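Local structure of probable TonB-dependent siderophore receptor PiuA (Acinetobacter baumannii, 5FP1) at residues 29-37 / 347-355; 141-149 / 174-182. The protein probably takes up iron across the outer membrane by binding iron-chelating siderophores, and may bind ferric enterobactin with micromolar affinity. One frame throughout, in Å; residues are numbered along the deposited sequence.

From the N terminus, the chain first passes 29-37, a loop leading to the plug strand 43-47. It then builds the plug sheet, leaves it through 141-149 and enters the first barrel strand, 149-157. Contact 2 closes the short loop: one hairpin later, 174-182 at the start of strand 177-188 returns to that linker. Contact 1 closes the long one, when strand 346-368 meets 29-37. Contact 2 is therefore nested within contact 1. The centres lie about 24 Å apart and the two do not touch (nearest atoms about 7 Å apart), so the barrel wall meets the lead-in to the plug and its exit at separate places.

Contact 1 (29-37 / 347-355); sequences ANSKFVAPL and HRFNVGAEY
V34 and R348 face each other with their CA atoms 5.9 Å apart, and K32 pairs in the same way with N350, so the irregular chain 29-37 runs against the direction of the barrel strand 347-355 without joining it as a strand. A type I beta turn from N30 to F33, reinforced by an Asx turn in which N30 OD1 accepts from the backbone N of K32, presents the carbonyl of S31 to the wall. N350 ND2 donates to S31 O at 3.0 Å in a nearly straight bond (175°). The acceptor lies in the amide plane of N350, whereas the donor stands well above the carbonyl plane, 69° out of it. Water 1 also accepts from N350 ND2 and bonds to S31 OG, while N350 OD1 is bonded to Y422 OH; with both ends of the amide engaged, its flip is fixed. V34 supplies the apolar part. Its CG2 rests on R348 O at 3.4 Å, and CG1 reaches past the backbone of F349 to N350 CB at 4.0 Å. Farther along, the R348 chain bends at chi3 (-62°), which brings its guanidinium beside A35 and P36: A35 CB sits 3.9 Å above one face, toward the rim, and P36 CD lies obliquely near NH1. R348 NH2 is held by N426, but NE is buried with no partner. At the other end K32 stretches out to M127 O, and water 2 links K32 NZ to E354 OE1, which also bonds to Q333. A turn carbonyl and small apolar side chains set against polar residues of a strand, with water between, make up a plug-to-wall interface of a TonB-dependent receptor, in which the plug region fills the barrel lumen.

Contact 2 (141-149 / 174-182); sequences SKVAKKGDF and NGIAARVAV
R179 buries about 151 Å² against the linker 141-149, far more than any other residue here, and its guanidinium is clasped from two opposite faces. K142 CB lies over the centre of one face, 3.6 Å above the plane. Over the other stands F149, its CZ 3.6 Å from R179 CZ; the planes are 87° apart, so the ring offers its edge to the guanidinium and not its pi face. R179 reaches this slot because its chain is extended from CG to NE, with CG opposite the backbone N (chi1 -175°). Between the two faces, NH1 donates to V143 O at 3.1 Å. That oxygen lies in the guanidinium plane, but the nitrogen approaches from above the carbonyl plane of V143, and the bond is moderately bent (154°). Water 3 accepts from NH1 and from K145 NZ, and NH2 forms a salt bridge with D167 on the neighbouring strand 161-171.

A144 and A177 allow the backbones to close up beneath the arginine. A144 CA comes within 3.6 Å of R179 CB, and A144 CB packs on A177 O at 3.5 Å. In return, A177 CB sits 3.3 Å from K145 O, a carbonyl that also accepts from N169.

The chemistry is that of a buried cation covered on both faces and bonded at its edge: hydrocarbon lies over the faces, while a carbonyl, a water and a carboxylate meet its N-H groups. D167 probably offsets the charge of R179, which has the like-charged K145 nearby with water 3 between them, and the many partners leave R179 little freedom to rotate, pinning the plug-to-barrel linker to strand 177-188, the third of the barrel.

Contact 1 (29-37 / 347-355)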
loop_
_atom_site.group_PDB
_atom_site.type_symbol
_atom_site.label_atom_id
_atom_site.label_comp_id
_atom_site.label_asym_id
_atom_site.label_seq_id
_atom_site.Cartn_x
_atom_site.Cartn_y
_atom_site.Cartn_z
ATOM N N ALA A 29 -14.714 -8.336 -5.090
ATOM C CA ALA A 29 -15.696 -7.262 -5.246
ATOM C C ALA A 29 -15.368 -6.412 -6.466
ATOM O O ALA A 29 -16.104 -5.523 -6.837
ATOM C CB ALA A 29 -15.750 -6.404 -3.977
ATOM N N ASN A 30 -14.254 -6.703 -7.120
ATOM C CA ASN A 30 -13.839 -5.962 -8.291
ATOM C C ASN A 30 -14.456 -6.587 -9.561
ATOM O O ASN A 30 -14.188 -7.747 -9.893
ATOM C CB ASN A 30 -12.299 -5.977 -8.324
ATOM C CG ASN A 30 -11.686 -5.218 -9.498
ATOM O OD1 ASN A 30 -12.358 -4.824 -10.438
ATOM N ND2 ASN A 30 -10.367 -5.031 -9.443
ATOM N N SER A 31 -15.277 -5.828 -10.276
ATOM C CA SER A 31 -15.979 -6.369 -11.442
ATOM C C SER A 31 -15.056 -6.654 -12.643
ATOM O O SER A 31 -15.479 -7.244 -13.654
ATOM C CB SER A 31 -17.150 -5.464 -11.837
ATOM O OG SER A 31 -16.691 -4.301 -12.507
ATOM N N LYS A 32 -13.790 -6.262 -12.548
ATOM C CA LYS A 32 -12.804 -6.677 -13.553
ATOM C C LYS A 32 -12.333 -8.131 -13.419
ATOM O O LYS A 32 -11.727 -8.669 -14.353
ATOM C CB LYS A 32 -11.608 -5.723 -13.557
ATOM C CG LYS A 32 -12.000 -4.378 -14.115
ATOM C CD LYS A 32 -10.829 -3.487 -14.389
ATOM C CE LYS A 32 -11.289 -2.140 -14.897
ATOM N NZ LYS A 32 -10.109 -1.253 -14.868
ATOM N N PHE A 33 -12.580 -8.742 -12.265
ATOM C CA PHE A 33 -12.381 -10.173 -12.065
ATOM C C PHE A 33 -13.728 -10.812 -12.368
ATOM O O PHE A 33 -14.612 -10.861 -11.537
ATOM C CB PHE A 33 -11.968 -10.507 -10.635
ATOM C CG PHE A 33 -10.508 -10.264 -10.338
ATOM C CD1 PHE A 33 -9.517 -10.968 -11.014
ATOM C CD2 PHE A 33 -10.125 -9.356 -9.372
ATOM C CE1 PHE A 33 -8.174 -10.752 -10.746
ATOM C CE2 PHE A 33 -8.779 -9.139 -9.078
ATOM C CZ PHE A 33 -7.796 -9.831 -9.775
ATOM N N VAL A 34 -13.872 -11.271 -13.594
ATOM C CA VAL A 34 -15.139 -11.769 -14.086
ATOM C C VAL A 34 -15.458 -13.195 -13.650
ATOM O O VAL A 34 -16.596 -13.659 -13.820
ATOM C CB VAL A 34 -15.162 -11.665 -15.613
ATOM C CG1 VAL A 34 -14.986 -10.208 -16.023
ATOM C CG2 VAL A 34 -14.068 -12.531 -16.248
ATOM N N ALA A 35 -14.467 -13.884 -13.091
ATOM C CA ALA A 35 -14.644 -15.260 -12.614
ATOM C C ALA A 35 -14.403 -15.334 -11.122
ATOM O O ALA A 35 -13.701 -14.487 -10.585
ATOM C CB ALA A 35 -13.683 -16.190 -13.352
ATOM N N PRO A 36 -14.954 -16.366 -10.444
ATOM C CA PRO A 36 -14.651 -16.579 -9.027
ATOM C C PRO A 36 -13.167 -16.782 -8.819
ATOM O O PRO A 36 -12.459 -17.163 -9.749
ATOM C CB PRO A 36 -15.427 -17.857 -8.657
ATOM C CG PRO A 36 -16.028 -18.375 -9.916
ATOM C CD PRO A 36 -15.962 -17.310 -10.962
ATOM N N LEU A 37 -12.679 -16.494 -7.617
ATOM C CA LEU A 37 -11.240 -16.531 -7.407
ATOM C C LEU A 37 -10.663 -17.941 -7.665
ATOM O O LEU A 37 -9.573 -18.079 -8.200
ATOM C CB LEU A 37 -10.899 -16.010 -6.024
ATOM C CG LEU A 37 -11.195 -14.495 -5.870
ATOM C CD1 LEU A 37 -10.890 -14.093 -4.441
ATOM C CD2 LEU A 37 -10.415 -13.664 -6.885
ATOM N N HIS A 347 -19.402 -16.585 -22.388
ATOM C CA HIS A 347 -18.525 -15.434 -22.147
ATOM C C HIS A 347 -18.900 -14.722 -20.868
ATOM O O HIS A 347 -20.078 -14.481 -20.599
ATOM C CB HIS A 347 -18.610 -14.445 -23.282
ATOM C CG HIS A 347 -18.199 -14.994 -24.602
ATOM N ND1 HIS A 347 -16.985 -14.704 -25.183
ATOM C CD2 HIS A 347 -18.860 -15.782 -25.484
ATOM C CE1 HIS A 347 -16.913 -15.292 -26.364
ATOM N NE2 HIS A 347 -18.037 -15.954 -26.567
ATOM N N ARG A 348 -17.896 -14.460 -20.044
ATOM C CA ARG A 348 -18.039 -13.614 -18.872
ATOM C C ARG A 348 -17.105 -12.431 -19.067
ATOM O O ARG A 348 -15.886 -12.609 -19.173
ATOM C CB ARG A 348 -17.713 -14.393 -17.616
ATOM C CG ARG A 348 -18.797 -15.404 -17.284
ATOM C CD ARG A 348 -18.389 -16.323 -16.175
ATOM N NE ARG A 348 -17.218 -17.139 -16.519
ATOM C CZ ARG A 348 -16.697 -18.016 -15.673
ATOM N NH1 ARG A 348 -17.268 -18.185 -14.484
ATOM N NH2 ARG A 348 -15.617 -18.714 -15.991
ATOM N N PHE A 349 -17.674 -11.240 -19.217
ATOM C CA PHE A 349 -16.895 -10.128 -19.758
ATOM C C PHE A 349 -17.025 -8.811 -18.991
ATOM O O PHE A 349 -17.965 -8.586 -18.224
ATOM C CB PHE A 349 -17.273 -9.888 -21.212
ATOM C CG PHE A 349 -18.680 -9.393 -21.393
ATOM C CD1 PHE A 349 -18.971 -8.042 -21.309
ATOM C CD2 PHE A 349 -19.711 -10.279 -21.681
ATOM C CE1 PHE A 349 -20.267 -7.576 -21.481
ATOM C CE2 PHE A 349 -21.002 -9.818 -21.860
ATOM C CZ PHE A 349 -21.282 -8.469 -21.748
ATOM N N ASN A 350 -16.061 -7.955 -19.255
ATOM C CA ASN A 350 -16.056 -6.587 -18.783
ATOM C C ASN A 350 -15.290 -5.860 -19.849
ATOM O O ASN A 350 -14.102 -6.157 -20.110
ATOM C CB ASN A 350 -15.404 -6.484 -17.396
ATOM C CG ASN A 350 -15.419 -5.066 -16.850
ATOM O OD1 ASN A 350 -15.401 -4.109 -17.613
ATOM N ND2 ASN A 350 -15.460 -4.932 -15.543
ATOM N N VAL A 351 -15.987 -4.971 -20.550
ATOM C CA VAL A 351 -15.373 -4.134 -21.560
ATOM C C VAL A 351 -15.675 -2.676 -21.218
ATOM O O VAL A 351 -16.747 -2.360 -20.702
ATOM C CB VAL A 351 -15.874 -4.496 -22.972
ATOM C CG1 VAL A 351 -15.664 -5.985 -23.224
ATOM C CG2 VAL A 351 -17.345 -4.129 -23.154
ATOM N N GLY A 352 -14.728 -1.786 -21.482
ATOM C CA GLY A 352 -14.852 -0.429 -20.967
ATOM C C GLY A 352 -13.829 0.575 -21.371
ATOM O O GLY A 352 -12.946 0.317 -22.198
ATOM N N ALA A 353 -13.988 1.768 -20.801
ATOM C CA ALA A 353 -13.162 2.886 -21.141
ATOM C C ALA A 353 -12.965 3.713 -19.873
ATOM O O ALA A 353 -13.802 3.677 -18.980
ATOM C CB ALA A 353 -13.835 3.721 -22.197
ATOM N N GLU A 354 -11.871 4.447 -19.811
ATOM C CA GLU A 354 -11.588 5.252 -18.636
ATOM C C GLU A 354 -10.907 6.544 -19.030
ATOM O O GLU A 354 -10.137 6.587 -20.004
ATOM C CB GLU A 354 -10.736 4.444 -17.653
ATOM C CG GLU A 354 -10.428 5.229 -16.386
ATOM C CD GLU A 354 -9.707 4.418 -15.310
ATOM O OE1 GLU A 354 -9.973 3.203 -15.165
ATOM O OE2 GLU A 354 -8.900 5.020 -14.590
ATOM N N TYR A 355 -11.204 7.606 -18.285
ATOM C CA TYR A 355 -10.519 8.871 -18.429
ATOM C C TYR A 355 -10.116 9.346 -17.032
ATOM O O TYR A 355 -10.891 9.253 -16.114
ATOM C CB TYR A 355 -11.439 9.909 -19.049
ATOM C CG TYR A 355 -10.847 11.293 -19.012
ATOM C CD1 TYR A 355 -9.886 11.676 -19.920
ATOM C CD2 TYR A 355 -11.201 12.199 -18.018
ATOM C CE1 TYR A 355 -9.309 12.926 -19.876
ATOM C CE2 TYR A 355 -10.625 13.456 -17.966
ATOM C CZ TYR A 355 -9.691 13.812 -18.899
ATOM O OH TYR A 355 -9.107 15.058 -18.857
HETATM O O HOH W 1 -15.366 -2.454 -13.880
HETATM O O HOH W 2 -10.868 1.140 -16.166
#

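Contact 2 (141-149 / 174-182)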
loop_
_atom_site.group_PDB
_atom_site.type_symbol
_atom_site.label_atom_id
_atom_site.label_comp_id
_atom_site.label_asym_id
_atom_site.label_seq_id
_atom_site.Cartn_x
_atom_site.Cartn_y
_atom_site.Cartn_z
ATOM N N SER A 141 -14.697 -0.434 -0.261
ATOM C CA SER A 141 -15.311 0.436 0.738
ATOM C C SER A 141 -16.634 -0.141 1.198
ATOM O O SER A 141 -17.346 -0.799 0.426
ATOM C CB SER A 141 -15.595 1.815 0.146
ATOM O OG SER A 141 -14.427 2.403 -0.359
ATOM N N LYS A 142 -16.953 0.125 2.450
ATOM C CA LYS A 142 -18.292 -0.095 2.975
ATOM C C LYS A 142 -19.220 0.921 2.341
ATOM O O LYS A 142 -18.980 2.110 2.428
ATOM C CB LYS A 142 -18.293 0.136 4.473
ATOM C CG LYS A 142 -17.519 -0.920 5.246
ATOM C CD LYS A 142 -17.268 -0.469 6.678
ATOM C CE LYS A 142 -16.720 -1.628 7.486
ATOM N NZ LYS A 142 -15.969 -1.158 8.673
ATOM N N VAL A 143 -20.309 0.461 1.765
ATOM C CA VAL A 143 -21.302 1.392 1.261
ATOM C C VAL A 143 -22.760 1.016 1.662
ATOM O O VAL A 143 -23.048 -0.117 2.046
ATOM C CB VAL A 143 -21.141 1.571 -0.266
ATOM C CG1 VAL A 143 -21.353 0.256 -0.994
ATOM C CG2 VAL A 143 -22.081 2.645 -0.790
ATOM N N ALA A 144 -23.652 2.001 1.572
ATOM C CA ALA A 144 -25.056 1.813 1.919
ATOM C C ALA A 144 -25.594 0.597 1.213
ATOM O O ALA A 144 -25.342 0.392 0.021
ATOM C CB ALA A 144 -25.869 3.045 1.531
ATOM N N LYS A 145 -26.368 -0.194 1.948
ATOM C CA LYS A 145 -26.944 -1.393 1.406
ATOM C C LYS A 145 -28.254 -1.772 2.119
ATOM O O LYS A 145 -28.716 -1.090 3.060
ATOM C CB LYS A 145 -25.912 -2.526 1.498
ATOM C CG LYS A 145 -25.486 -2.825 2.920
ATOM C CD LYS A 145 -24.335 -3.810 2.954
ATOM C CE LYS A 145 -24.084 -4.283 4.364
ATOM N NZ LYS A 145 -22.949 -5.236 4.407
ATOM N N LYS A 146 -28.889 -2.843 1.665
ATOM C CA LYS A 146 -30.185 -3.210 2.238
ATOM C C LYS A 146 -30.062 -3.736 3.673
ATOM O O LYS A 146 -29.081 -4.382 4.029
ATOM C CB LYS A 146 -30.905 -4.240 1.362
ATOM C CG LYS A 146 -30.212 -5.582 1.259
ATOM C CD LYS A 146 -31.046 -6.577 0.460
ATOM C CE LYS A 146 -30.384 -7.948 0.449
ATOM N NZ LYS A 146 -30.909 -8.817 -0.639
ATOM N N GLY A 147 -31.068 -3.459 4.496
ATOM C CA GLY A 147 -31.085 -3.955 5.863
ATOM C C GLY A 147 -30.603 -2.886 6.817
ATOM O O GLY A 147 -29.609 -2.218 6.550
ATOM N N ASP A 148 -31.309 -2.721 7.928
ATOM C CA ASP A 148 -30.967 -1.699 8.904
ATOM C C ASP A 148 -29.948 -2.245 9.883
ATOM O O ASP A 148 -29.960 -3.433 10.186
ATOM C CB ASP A 148 -32.215 -1.198 9.627
ATOM C CG ASP A 148 -33.105 -0.377 8.718
ATOM O OD1 ASP A 148 -33.476 -0.902 7.653
ATOM O OD2 ASP A 148 -33.405 0.793 9.033
ATOM N N PHE A 149 -29.032 -1.386 10.335
ATOM C CA PHE A 149 -28.087 -1.775 11.383
ATOM C C PHE A 149 -27.353 -0.591 11.989
ATOM O O PHE A 149 -27.281 0.489 11.386
ATOM C CB PHE A 149 -27.110 -2.851 10.898
ATOM C CG PHE A 149 -26.217 -2.432 9.754
ATOM C CD1 PHE A 149 -25.026 -1.750 9.994
ATOM C CD2 PHE A 149 -26.523 -2.787 8.448
ATOM C CE1 PHE A 149 -24.182 -1.396 8.950
ATOM C CE2 PHE A 149 -25.683 -2.436 7.401
ATOM C CZ PHE A 149 -24.504 -1.741 7.656
ATOM N N ASN A 174 -37.896 1.413 0.439
ATOM C CA ASN A 174 -38.394 1.762 -0.904
ATOM C C ASN A 174 -37.262 1.735 -1.933
ATOM O O ASN A 174 -37.280 2.477 -2.930
ATOM C CB ASN A 174 -38.935 3.177 -0.856
ATOM C CG ASN A 174 -37.958 4.100 -0.182
ATOM O OD1 ASN A 174 -36.805 3.700 0.042
ATOM N ND2 ASN A 174 -38.393 5.308 0.180
ATOM N N GLY A 175 -36.255 0.909 -1.668
ATOM C CA GLY A 175 -35.096 0.813 -2.541
ATOM C C GLY A 175 -33.969 1.787 -2.197
ATOM O O GLY A 175 -32.910 1.757 -2.836
ATOM N N ILE A 176 -34.204 2.655 -1.209
ATOM C CA ILE A 176 -33.225 3.669 -0.790
ATOM C C ILE A 176 -32.655 3.252 0.546
ATOM O O ILE A 176 -33.383 2.822 1.457
ATOM C CB ILE A 176 -33.852 5.071 -0.696
ATOM C CG1 ILE A 176 -34.511 5.449 -2.022
ATOM C CG2 ILE A 176 -32.804 6.114 -0.338
ATOM C CD1 ILE A 176 -35.056 6.865 -2.082
ATOM N N ALA A 177 -31.331 3.317 0.657
ATOM C CA ALA A 177 -30.677 3.131 1.938
ATOM C C ALA A 177 -29.516 4.126 2.083
ATOM O O ALA A 177 -28.969 4.566 1.085
ATOM C CB ALA A 177 -30.195 1.726 2.095
ATOM N N ALA A 178 -29.207 4.510 3.316
ATOM C CA ALA A 178 -28.143 5.475 3.583
ATOM C C ALA A 178 -27.296 4.942 4.704
ATOM O O ALA A 178 -27.786 4.221 5.565
ATOM C CB ALA A 178 -28.717 6.841 3.946
ATOM N N ARG A 179 -25.997 5.251 4.665
ATOM C CA ARG A 179 -25.057 4.696 5.626
ATOM C C ARG A 179 -24.053 5.786 5.991
ATOM O O ARG A 179 -23.752 6.648 5.182
ATOM C CB ARG A 179 -24.340 3.504 5.018
ATOM C CG ARG A 179 -23.424 2.785 5.971
ATOM C CD ARG A 179 -22.773 1.606 5.287
ATOM N NE ARG A 179 -22.008 0.794 6.222
ATOM C CZ ARG A 179 -21.586 -0.437 5.960
ATOM N NH1 ARG A 179 -21.827 -0.991 4.780
ATOM N NH2 ARG A 179 -20.917 -1.111 6.877
ATOM N N VAL A 180 -23.581 5.781 7.225
ATOM C CA VAL A 180 -22.486 6.667 7.599
ATOM C C VAL A 180 -21.583 5.963 8.594
ATOM O O VAL A 180 -22.060 5.323 9.530
ATOM C CB VAL A 180 -22.982 7.998 8.168
ATOM C CG1 VAL A 180 -23.744 7.791 9.456
ATOM C CG2 VAL A 180 -21.803 8.939 8.406
ATOM N N ALA A 181 -20.270 6.030 8.355
ATOM C CA ALA A 181 -19.279 5.584 9.337
ATOM C C ALA A 181 -18.510 6.807 9.827
ATOM O O ALA A 181 -18.272 7.741 9.068
ATOM C CB ALA A 181 -18.341 4.554 8.731
ATOM N N VAL A 182 -18.187 6.829 11.108
ATOM C CA VAL A 182 -17.489 7.963 11.695
ATOM C C VAL A 182 -16.354 7.407 12.536
ATOM O O VAL A 182 -16.457 6.307 13.076
ATOM C CB VAL A 182 -18.409 8.836 12.574
ATOM C CG1 VAL A 182 -17.725 10.137 12.916
ATOM C CG2 VAL A 182 -19.710 9.160 11.857
HETATM O O HOH W 3 -20.541 -3.230 3.544
#